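Local coordinates for malonyl CoA-acyl carrier protein transacylase (Clostridium perfringens, PDB 3PTW) that probably transfers the malonyl group from coenzyme A to acyl carrier protein, the step that supplies malonyl units for fatty acid synthesis, at residues Ser87-Ser101 with Lys221-Tyr235. Residues are numbered along the deposited sequence; the frame is centred on the assembly and turned at random.
Sequences SCGLSLGEYSALIHS and KLNGIVMSNVKGEAY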
loop_
_atom_site.group_PDB
_atom_site.type_symbol
_atom_site.label_atom_id
_atom_site.label_comp_id
_atom_site.label_asym_id
_atom_site.label_seq_id
_atom_site.Cartn_x
_atom_site.Cartn_y
_atom_site.Cartn_z
ATOM N N SER A 87 -7.186 -6.357 8.065
ATOM C CA SER A 87 -6.199 -6.095 7.021
ATOM C C SER A 87 -5.906 -4.618 6.806
ATOM O O SER A 87 -6.630 -3.746 7.282
ATOM C CB SER A 87 -6.599 -6.769 5.700
ATOM O OG SER A 87 -7.767 -6.205 5.138
ATOM N N CYS A 88 -4.808 -4.347 6.109
ATOM C CA CYS A 88 -4.512 -2.999 5.653
ATOM C C CYS A 88 -3.432 -3.063 4.613
ATOM O O CYS A 88 -2.918 -4.152 4.318
ATOM C CB CYS A 88 -4.113 -2.077 6.814
ATOM S SG CYS A 88 -2.419 -2.124 7.331
ATOM N N GLY A 89 -3.124 -1.897 4.052
ATOM C CA GLY A 89 -2.062 -1.720 3.079
ATOM C C GLY A 89 -1.302 -0.428 3.347
ATOM O O GLY A 89 -1.495 0.225 4.386
ATOM N N LEU A 90 -0.432 -0.058 2.411
ATOM C CA LEU A 90 0.372 1.156 2.548
ATOM C C LEU A 90 0.173 1.916 1.254
ATOM O O LEU A 90 0.793 1.587 0.226
ATOM C CB LEU A 90 1.849 0.789 2.785
ATOM C CG LEU A 90 3.052 1.750 2.962
ATOM C CD1 LEU A 90 2.894 3.158 2.395
ATOM C CD2 LEU A 90 3.489 1.851 4.361
ATOM N N SER A 91 -0.724 2.910 1.316
ATOM C CA SER A 91 -1.251 3.619 0.146
ATOM C C SER A 91 -2.082 2.675 -0.746
ATOM O O SER A 91 -3.260 2.438 -0.453
ATOM C CB SER A 91 -0.148 4.382 -0.623
ATOM O OG SER A 91 -0.676 5.067 -1.751
ATOM N N LEU A 92 -1.482 2.118 -1.797
ATOM C CA LEU A 92 -2.232 1.340 -2.787
ATOM C C LEU A 92 -2.904 0.080 -2.240
ATOM O O LEU A 92 -4.047 -0.226 -2.612
ATOM C CB LEU A 92 -1.352 0.963 -3.984
ATOM C CG LEU A 92 -2.003 0.021 -5.008
ATOM C CD1 LEU A 92 -3.193 0.677 -5.717
ATOM C CD2 LEU A 92 -0.983 -0.472 -6.015
ATOM N N GLY A 93 -2.196 -0.652 -1.379
ATOM C CA GLY A 93 -2.714 -1.902 -0.793
ATOM C C GLY A 93 -3.969 -1.730 0.064
ATOM O O GLY A 93 -4.631 -2.721 0.403
ATOM N N GLU A 94 -4.312 -0.481 0.398
ATOM C CA GLU A 94 -5.574 -0.188 1.087
ATOM C C GLU A 94 -6.750 -0.588 0.210
ATOM O O GLU A 94 -7.787 -1.031 0.718
ATOM C CB GLU A 94 -5.683 1.292 1.460
ATOM C CG GLU A 94 -7.030 1.694 2.097
ATOM C CD GLU A 94 -6.882 2.845 3.056
ATOM O OE1 GLU A 94 -5.806 2.949 3.704
ATOM O OE2 GLU A 94 -7.840 3.645 3.170
ATOM N N TYR A 95 -6.568 -0.471 -1.111
ATOM C CA TYR A 95 -7.577 -0.948 -2.067
ATOM C C TYR A 95 -7.748 -2.466 -2.036
ATOM O O TYR A 95 -8.871 -2.945 -2.045
ATOM C CB TYR A 95 -7.318 -0.425 -3.487
ATOM C CG TYR A 95 -7.653 1.045 -3.600
ATOM C CD1 TYR A 95 -8.914 1.463 -4.020
ATOM C CD2 TYR A 95 -6.718 2.025 -3.248
ATOM C CE1 TYR A 95 -9.237 2.811 -4.098
ATOM C CE2 TYR A 95 -7.039 3.384 -3.322
ATOM C CZ TYR A 95 -8.295 3.762 -3.752
ATOM O OH TYR A 95 -8.632 5.097 -3.832
ATOM N N SER A 96 -6.649 -3.218 -1.977
ATOM C CA SER A 96 -6.749 -4.679 -1.891
ATOM C C SER A 96 -7.474 -5.083 -0.606
ATOM O O SER A 96 -8.186 -6.073 -0.581
ATOM C CB SER A 96 -5.363 -5.350 -1.895
ATOM O OG SER A 96 -4.548 -4.950 -2.991
ATOM N N ALA A 97 -7.237 -4.341 0.470
ATOM C CA ALA A 97 -7.918 -4.624 1.733
ATOM C C ALA A 97 -9.433 -4.380 1.585
ATOM O O ALA A 97 -10.234 -5.234 1.973
ATOM C CB ALA A 97 -7.318 -3.805 2.861
ATOM N N LEU A 98 -9.822 -3.259 0.967
ATOM C CA LEU A 98 -11.252 -2.952 0.795
ATOM C C LEU A 98 -11.982 -3.930 -0.126
ATOM O O LEU A 98 -13.146 -4.212 0.114
ATOM C CB LEU A 98 -11.490 -1.517 0.320
ATOM C CG LEU A 98 -11.139 -0.386 1.282
ATOM C CD1 LEU A 98 -11.104 0.959 0.534
ATOM C CD2 LEU A 98 -12.090 -0.335 2.456
ATOM N N ILE A 99 -11.302 -4.423 -1.167
ATOM C CA ILE A 99 -11.820 -5.495 -2.012
ATOM C C ILE A 99 -11.961 -6.781 -1.207
ATOM O O ILE A 99 -12.982 -7.453 -1.284
ATOM C CB ILE A 99 -10.918 -5.770 -3.263
ATOM C CG1 ILE A 99 -10.961 -4.592 -4.244
ATOM C CG2 ILE A 99 -11.318 -7.110 -3.955
ATOM C CD1 ILE A 99 -9.793 -4.561 -5.279
ATOM N N HIS A 100 -10.941 -7.118 -0.425
ATOM C CA HIS A 100 -10.983 -8.318 0.427
ATOM C C HIS A 100 -12.202 -8.234 1.348
ATOM O O HIS A 100 -12.905 -9.229 1.544
ATOM C CB HIS A 100 -9.644 -8.475 1.179
ATOM C CG HIS A 100 -9.673 -9.440 2.323
ATOM N ND1 HIS A 100 -10.102 -10.743 2.197
ATOM C CD2 HIS A 100 -9.297 -9.291 3.615
ATOM C CE1 HIS A 100 -10.013 -11.349 3.367
ATOM N NE2 HIS A 100 -9.507 -10.494 4.241
ATOM N N SER A 101 -12.489 -7.023 1.845
ATOM C CA SER A 101 -13.631 -6.794 2.727
ATOM C C SER A 101 -14.984 -6.874 2.018
ATOM O O SER A 101 -16.006 -6.910 2.676
ATOM C CB SER A 101 -13.523 -5.433 3.435
ATOM O OG SER A 101 -14.067 -4.380 2.645
ATOM N N LYS A 221 -20.984 -2.184 2.199
ATOM C CA LYS A 221 -20.574 -2.347 3.582
ATOM C C LYS A 221 -19.300 -3.219 3.663
ATOM O O LYS A 221 -19.132 -4.173 2.896
ATOM C CB LYS A 221 -21.740 -2.972 4.358
ATOM C CG LYS A 221 -21.434 -3.477 5.755
ATOM C CD LYS A 221 -22.496 -4.480 6.210
ATOM C CE LYS A 221 -22.182 -5.030 7.593
ATOM N NZ LYS A 221 -21.007 -5.945 7.576
ATOM N N LEU A 222 -18.399 -2.875 4.581
ATOM C CA LEU A 222 -17.188 -3.672 4.812
ATOM C C LEU A 222 -17.494 -4.907 5.631
ATOM O O LEU A 222 -18.260 -4.853 6.598
ATOM C CB LEU A 222 -16.105 -2.893 5.566
ATOM C CG LEU A 222 -15.806 -1.399 5.430
ATOM C CD1 LEU A 222 -14.300 -1.200 5.476
ATOM C CD2 LEU A 222 -16.385 -0.798 4.173
ATOM N N ASN A 223 -16.895 -6.016 5.231
ATOM C CA ASN A 223 -16.755 -7.160 6.114
ATOM C C ASN A 223 -15.431 -7.063 6.835
ATOM O O ASN A 223 -14.431 -6.657 6.239
ATOM C CB ASN A 223 -16.766 -8.443 5.315
ATOM C CG ASN A 223 -18.137 -8.917 5.040
ATOM O OD1 ASN A 223 -18.747 -9.611 5.863
ATOM N ND2 ASN A 223 -18.654 -8.552 3.877
ATOM N N GLY A 224 -15.417 -7.446 8.104
ATOM C CA GLY A 224 -14.206 -7.383 8.903
ATOM C C GLY A 224 -13.663 -5.980 9.079
ATOM O O GLY A 224 -14.395 -4.981 8.986
ATOM N N ILE A 225 -12.371 -5.905 9.354
ATOM C CA ILE A 225 -11.748 -4.657 9.776
ATOM C C ILE A 225 -10.688 -4.290 8.765
ATOM O O ILE A 225 -9.837 -5.113 8.419
ATOM C CB ILE A 225 -11.129 -4.779 11.187
ATOM C CG1 ILE A 225 -12.231 -4.964 12.238
ATOM C CG2 ILE A 225 -10.276 -3.548 11.527
ATOM C CD1 ILE A 225 -11.719 -5.432 13.607
ATOM N N VAL A 226 -10.772 -3.063 8.265
ATOM C CA VAL A 226 -9.763 -2.528 7.370
ATOM C C VAL A 226 -9.238 -1.279 8.045
ATOM O O VAL A 226 -10.034 -0.460 8.540
ATOM C CB VAL A 226 -10.347 -2.193 5.976
ATOM C CG1 VAL A 226 -9.302 -1.518 5.100
ATOM C CG2 VAL A 226 -10.874 -3.444 5.316
ATOM N N MET A 227 -7.913 -1.154 8.106
ATOM C CA MET A 227 -7.282 0.036 8.675
ATOM C C MET A 227 -7.173 1.137 7.628
ATOM O O MET A 227 -6.800 0.892 6.458
ATOM C CB MET A 227 -5.898 -0.274 9.274
ATOM C CG MET A 227 -5.899 -1.313 10.379
ATOM S SD MET A 227 -6.947 -0.811 11.766
ATOM C CE MET A 227 -6.927 -2.227 12.843
ATOM N N SER A 228 -7.519 2.351 8.047
ATOM C CA SER A 228 -7.383 3.510 7.182
ATOM C C SER A 228 -6.019 4.154 7.368
ATOM O O SER A 228 -5.635 4.474 8.499
ATOM C CB SER A 228 -8.499 4.524 7.445
ATOM O OG SER A 228 -8.109 5.843 7.034
ATOM N N ASN A 229 -5.304 4.334 6.250
ATOM C CA ASN A 229 -4.027 5.050 6.208
ATOM C C ASN A 229 -4.185 6.503 6.677
ATOM O O ASN A 229 -3.290 7.057 7.331
ATOM C CB ASN A 229 -3.412 5.057 4.777
ATOM C CG ASN A 229 -2.845 3.691 4.318
ATOM O OD1 ASN A 229 -2.619 3.493 3.117
ATOM N ND2 ASN A 229 -2.592 2.776 5.245
ATOM N N VAL A 230 -5.304 7.131 6.323
ATOM C CA VAL A 230 -5.568 8.525 6.725
ATOM C C VAL A 230 -5.789 8.634 8.236
ATOM O O VAL A 230 -5.212 9.509 8.896
ATOM C CB VAL A 230 -6.799 9.147 5.982
ATOM C CG1 VAL A 230 -7.231 10.474 6.630
ATOM C CG2 VAL A 230 -6.475 9.377 4.524
ATOM N N LYS A 231 -6.630 7.747 8.762
ATOM C CA LYS A 231 -7.062 7.789 10.163
ATOM C C LYS A 231 -6.001 7.275 11.138
ATOM O O LYS A 231 -5.932 7.737 12.275
ATOM C CB LYS A 231 -8.332 6.947 10.332
ATOM C CG LYS A 231 -9.613 7.567 9.723
ATOM C CD LYS A 231 -10.867 6.718 10.050
ATOM C CE LYS A 231 -11.158 6.692 11.544
ATOM N NZ LYS A 231 -12.318 5.830 11.867
ATOM N N GLY A 232 -5.194 6.305 10.688
ATOM C CA GLY A 232 -4.300 5.560 11.571
ATOM C C GLY A 232 -5.066 4.572 12.441
ATOM O O GLY A 232 -4.624 4.232 13.537
ATOM N N GLU A 233 -6.223 4.119 11.953
ATOM C CA GLU A 233 -7.118 3.236 12.712
ATOM C C GLU A 233 -8.228 2.730 11.799
ATOM O O GLU A 233 -8.293 3.109 10.623
ATOM C CB GLU A 233 -7.712 3.937 13.946
ATOM C CG GLU A 233 -8.436 5.234 13.661
ATOM C CD GLU A 233 -8.871 5.976 14.918
ATOM O OE1 GLU A 233 -8.211 5.836 15.970
ATOM O OE2 GLU A 233 -9.871 6.722 14.844
ATOM N N ALA A 234 -9.094 1.883 12.345
ATOM C CA ALA A 234 -10.082 1.169 11.535
ATOM C C ALA A 234 -11.119 2.105 10.904
ATOM O O ALA A 234 -11.521 3.100 11.519
ATOM C CB ALA A 234 -10.771 0.067 12.374
ATOM N N TYR A 235 -11.522 1.784 9.668
ATOM C CA TYR A 235 -12.767 2.289 9.097
ATOM C C TYR A 235 -13.906 1.902 10.036
ATOM O O TYR A 235 -13.988 0.744 10.471
ATOM C CB TYR A 235 -13.060 1.626 7.753
ATOM C CG TYR A 235 -12.347 2.197 6.548
ATOM C CD1 TYR A 235 -12.983 3.119 5.714
ATOM C CD2 TYR A 235 -11.060 1.781 6.211
ATOM C CE1 TYR A 235 -12.342 3.632 4.576
ATOM C CE2 TYR A 235 -10.407 2.288 5.076
ATOM C CZ TYR A 235 -11.057 3.215 4.263
ATOM O OH TYR A 235 -10.428 3.735 3.141
HETATM O O HOH W 1 -9.893 -7.233 6.729
HETATM O O HOH W 2 -5.008 0.411 4.608
HETATM O O HOH W 3 -7.548 6.029 4.282
#
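Ser87 pairs with Val226 in a parallel bridge between strands 87-89 and 225-228: Ser87 N bonds to Ile225 O and Met227 N to Ser87 O. Helix 93-100 returns over the Val226 side of the sheet, nearly antiparallel to strand 225-228. Beyond the bridge, the Asn229 side chain continues the pairing. Asn229 ND2 donates almost straight (177°) to Gly89 O at 2.9 Å, and Asn229 OD1 accepts Ser91 N at 2.7 Å. ND2 also bonds to Asp258. With CG anti to the backbone N (chi1 176°) and the chain extended beyond it, Glu94 spans from helix 93-100 to segment 221-235. Glu94 OE1 accepts Asn229 N on the syn side at 2.9 Å, and Glu94 OE2 accepts Tyr235 OH on the anti side at 2.6 Å. One water joins OE1 to Gly89 N and Met227 O; another joins OE2 to Ser228 OG. Leu98 CD2 makes a CH-pi contact with one face of the Tyr235 ring, offset toward its rim. Val226 CG1 meets Ala97 CB. Gly89, Ser91 and Gly93 fit the GxSxG nucleophile elbow of acyltransferases, where Ser91 is probably the nucleophile; its OG bonds to Arg116. Asn229 thus holds the backbone on either side of Leu90. Four donors, Asn229 N, Tyr235 OH and two waters, probably stabilise a charged Glu94.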